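Local coordinates for protein mannose-specific lectin 3 chain 1 (PDB 3MEZ) that probably binds mannose as the domain 1 chain of a crocus lectin heterotetramer, at residues 41-46 and 62-67. Residues are numbered along the deposited sequence; the frame is centred on the assembly and turned at random.
Sequences FQSNTH and LEIHSA
A single methyl of I64, its CD1, makes the contact with S43 and T45. Along the strand 62-65, L62 comes first: it points the same way but stops short of 41-46, packing on L54 and L56 and on W109 of the neighbouring chain 2 subunit. Two residues further on, the I64 side chain runs out extended (chi2 175°), which carries CD1 to the turn that follows strand 41-42. In the beta-prism II fold of bulb-type lectins, three antiparallel sheets pack round a common interior, and here the sheet holding 62-65 is joined across that interior to the one ending in 41-42. I64 CD1 lies 3.6 Å from S43 OG, with S43 CB slightly farther from the same methyl at 3.9 Å. T45 OG1 is 3.7 Å from I64 CD1, so the methyl abuts a linked pair of buried oxygens. S43 OG donates to T45 OG1 (2.8 Å) and accepts from L32 N, while T45 OG1 hands its own proton to C30 O. W74 packs against I64, S43 and T45 alike, and the side chain of I64 also rests on L32.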
loop_
_atom_site.group_PDB
_atom_site.type_symbol
_atom_site.label_atom_id
_atom_site.label_comp_id
_atom_site.label_asym_id
_atom_site.label_seq_id
_atom_site.Cartn_x
_atom_site.Cartn_y
_atom_site.Cartn_z
ATOM N N PHE A 41 -22.481 -13.597 9.006
ATOM C CA PHE A 41 -23.310 -12.810 9.872
ATOM C C PHE A 41 -24.687 -12.826 9.259
ATOM O O PHE A 41 -24.803 -12.817 8.072
ATOM C CB PHE A 41 -22.746 -11.409 9.922
ATOM C CG PHE A 41 -23.576 -10.432 10.687
ATOM C CD1 PHE A 41 -23.277 -10.138 11.987
ATOM C CD2 PHE A 41 -24.640 -9.806 10.107
ATOM C CE1 PHE A 41 -24.034 -9.275 12.675
ATOM C CE2 PHE A 41 -25.382 -8.939 10.815
ATOM C CZ PHE A 41 -25.078 -8.675 12.096
ATOM N N GLN A 42 -25.715 -12.878 10.091
ATOM C CA GLN A 42 -27.093 -12.735 9.664
ATOM C C GLN A 42 -27.971 -12.115 10.733
ATOM O O GLN A 42 -27.718 -12.277 11.874
ATOM C CB GLN A 42 -27.686 -14.037 9.160
ATOM C CG GLN A 42 -27.782 -15.143 10.134
ATOM C CD GLN A 42 -28.424 -16.405 9.543
ATOM O OE1 GLN A 42 -29.626 -16.612 9.642
ATOM N NE2 GLN A 42 -27.608 -17.247 8.952
ATOM N N SER A 43 -28.989 -11.402 10.321
ATOM C CA SER A 43 -29.967 -10.848 11.224
ATOM C C SER A 43 -30.791 -11.920 11.920
ATOM O O SER A 43 -31.350 -11.700 12.972
ATOM C CB SER A 43 -30.880 -9.859 10.501
ATOM O OG SER A 43 -31.537 -10.423 9.433
ATOM N N ASN A 44 -30.847 -13.086 11.310
ATOM C CA ASN A 44 -31.789 -14.126 11.675
ATOM C C ASN A 44 -33.264 -13.731 11.615
ATOM O O ASN A 44 -33.998 -14.005 12.498
ATOM C CB ASN A 44 -31.431 -14.721 13.031
ATOM C CG ASN A 44 -31.854 -16.165 13.178
ATOM O OD1 ASN A 44 -32.612 -16.702 12.387
ATOM N ND2 ASN A 44 -31.370 -16.794 14.211
ATOM N N THR A 45 -33.675 -13.083 10.549
ATOM C CA THR A 45 -35.035 -12.601 10.443
ATOM C C THR A 45 -35.880 -13.306 9.382
ATOM O O THR A 45 -36.762 -12.725 8.822
ATOM C CB THR A 45 -35.110 -11.052 10.365
ATOM O OG1 THR A 45 -34.315 -10.570 9.307
ATOM C CG2 THR A 45 -34.627 -10.444 11.621
ATOM N N HIS A 46 -35.575 -14.573 9.123
ATOM C CA HIS A 46 -36.237 -15.308 8.079
ATOM C C HIS A 46 -37.689 -15.386 8.392
ATOM O O HIS A 46 -38.052 -15.696 9.479
ATOM C CB HIS A 46 -35.686 -16.734 7.942
ATOM C CG HIS A 46 -36.576 -17.635 7.146
ATOM N ND1 HIS A 46 -36.319 -17.970 5.841
ATOM C CD2 HIS A 46 -37.738 -18.243 7.461
ATOM C CE1 HIS A 46 -37.285 -18.738 5.382
ATOM N NE2 HIS A 46 -38.162 -18.916 6.345
ATOM N N LEU A 62 -28.337 -0.199 11.384
ATOM C CA LEU A 62 -29.094 -0.745 10.277
ATOM C C LEU A 62 -30.499 -1.009 10.757
ATOM O O LEU A 62 -30.657 -1.415 11.844
ATOM C CB LEU A 62 -28.470 -2.043 9.759
ATOM C CG LEU A 62 -27.139 -1.960 9.037
ATOM C CD1 LEU A 62 -26.677 -3.305 8.741
ATOM C CD2 LEU A 62 -27.304 -1.175 7.815
ATOM N N GLU A 63 -31.494 -0.761 9.939
ATOM C CA GLU A 63 -32.873 -1.072 10.212
ATOM C C GLU A 63 -33.497 -1.884 9.089
ATOM O O GLU A 63 -33.505 -1.447 7.985
ATOM C CB GLU A 63 -33.687 0.213 10.356
ATOM C CG GLU A 63 -33.099 1.280 11.249
ATOM C CD GLU A 63 -34.063 2.409 11.564
ATOM O OE1 GLU A 63 -33.813 3.157 12.480
ATOM O OE2 GLU A 63 -35.076 2.523 10.913
ATOM N N ILE A 64 -34.041 -3.041 9.385
ATOM C CA ILE A 64 -34.824 -3.804 8.423
ATOM C C ILE A 64 -36.284 -3.438 8.578
ATOM O O ILE A 64 -36.810 -3.504 9.654
ATOM C CB ILE A 64 -34.632 -5.339 8.574
ATOM C CG1 ILE A 64 -33.182 -5.747 8.342
ATOM C CG2 ILE A 64 -35.503 -6.068 7.657
ATOM C CD1 ILE A 64 -32.915 -7.167 8.592
ATOM N N HIS A 65 -36.906 -3.029 7.486
ATOM C CA HIS A 65 -38.316 -2.631 7.440
ATOM C C HIS A 65 -39.125 -3.531 6.547
ATOM O O HIS A 65 -38.679 -3.925 5.521
ATOM C CB HIS A 65 -38.488 -1.229 6.931
ATOM C CG HIS A 65 -38.109 -0.172 7.901
ATOM N ND1 HIS A 65 -36.863 0.399 7.925
ATOM C CD2 HIS A 65 -38.815 0.441 8.865
ATOM C CE1 HIS A 65 -36.817 1.312 8.864
ATOM N NE2 HIS A 65 -37.988 1.358 9.446
ATOM N N SER A 66 -40.341 -3.811 6.960
ATOM C CA SER A 66 -41.211 -4.736 6.289
ATOM C C SER A 66 -42.350 -4.026 5.615
ATOM O O SER A 66 -42.644 -2.919 5.918
ATOM C CB SER A 66 -41.770 -5.736 7.275
ATOM O OG SER A 66 -42.605 -6.638 6.632
ATOM N N ALA A 67 -42.955 -4.683 4.658
ATOM C CA ALA A 67 -44.023 -4.107 3.874
ATOM C C ALA A 67 -45.242 -3.799 4.713
ATOM O O ALA A 67 -45.892 -2.820 4.535
ATOM C CB ALA A 67 -44.375 -5.009 2.745
#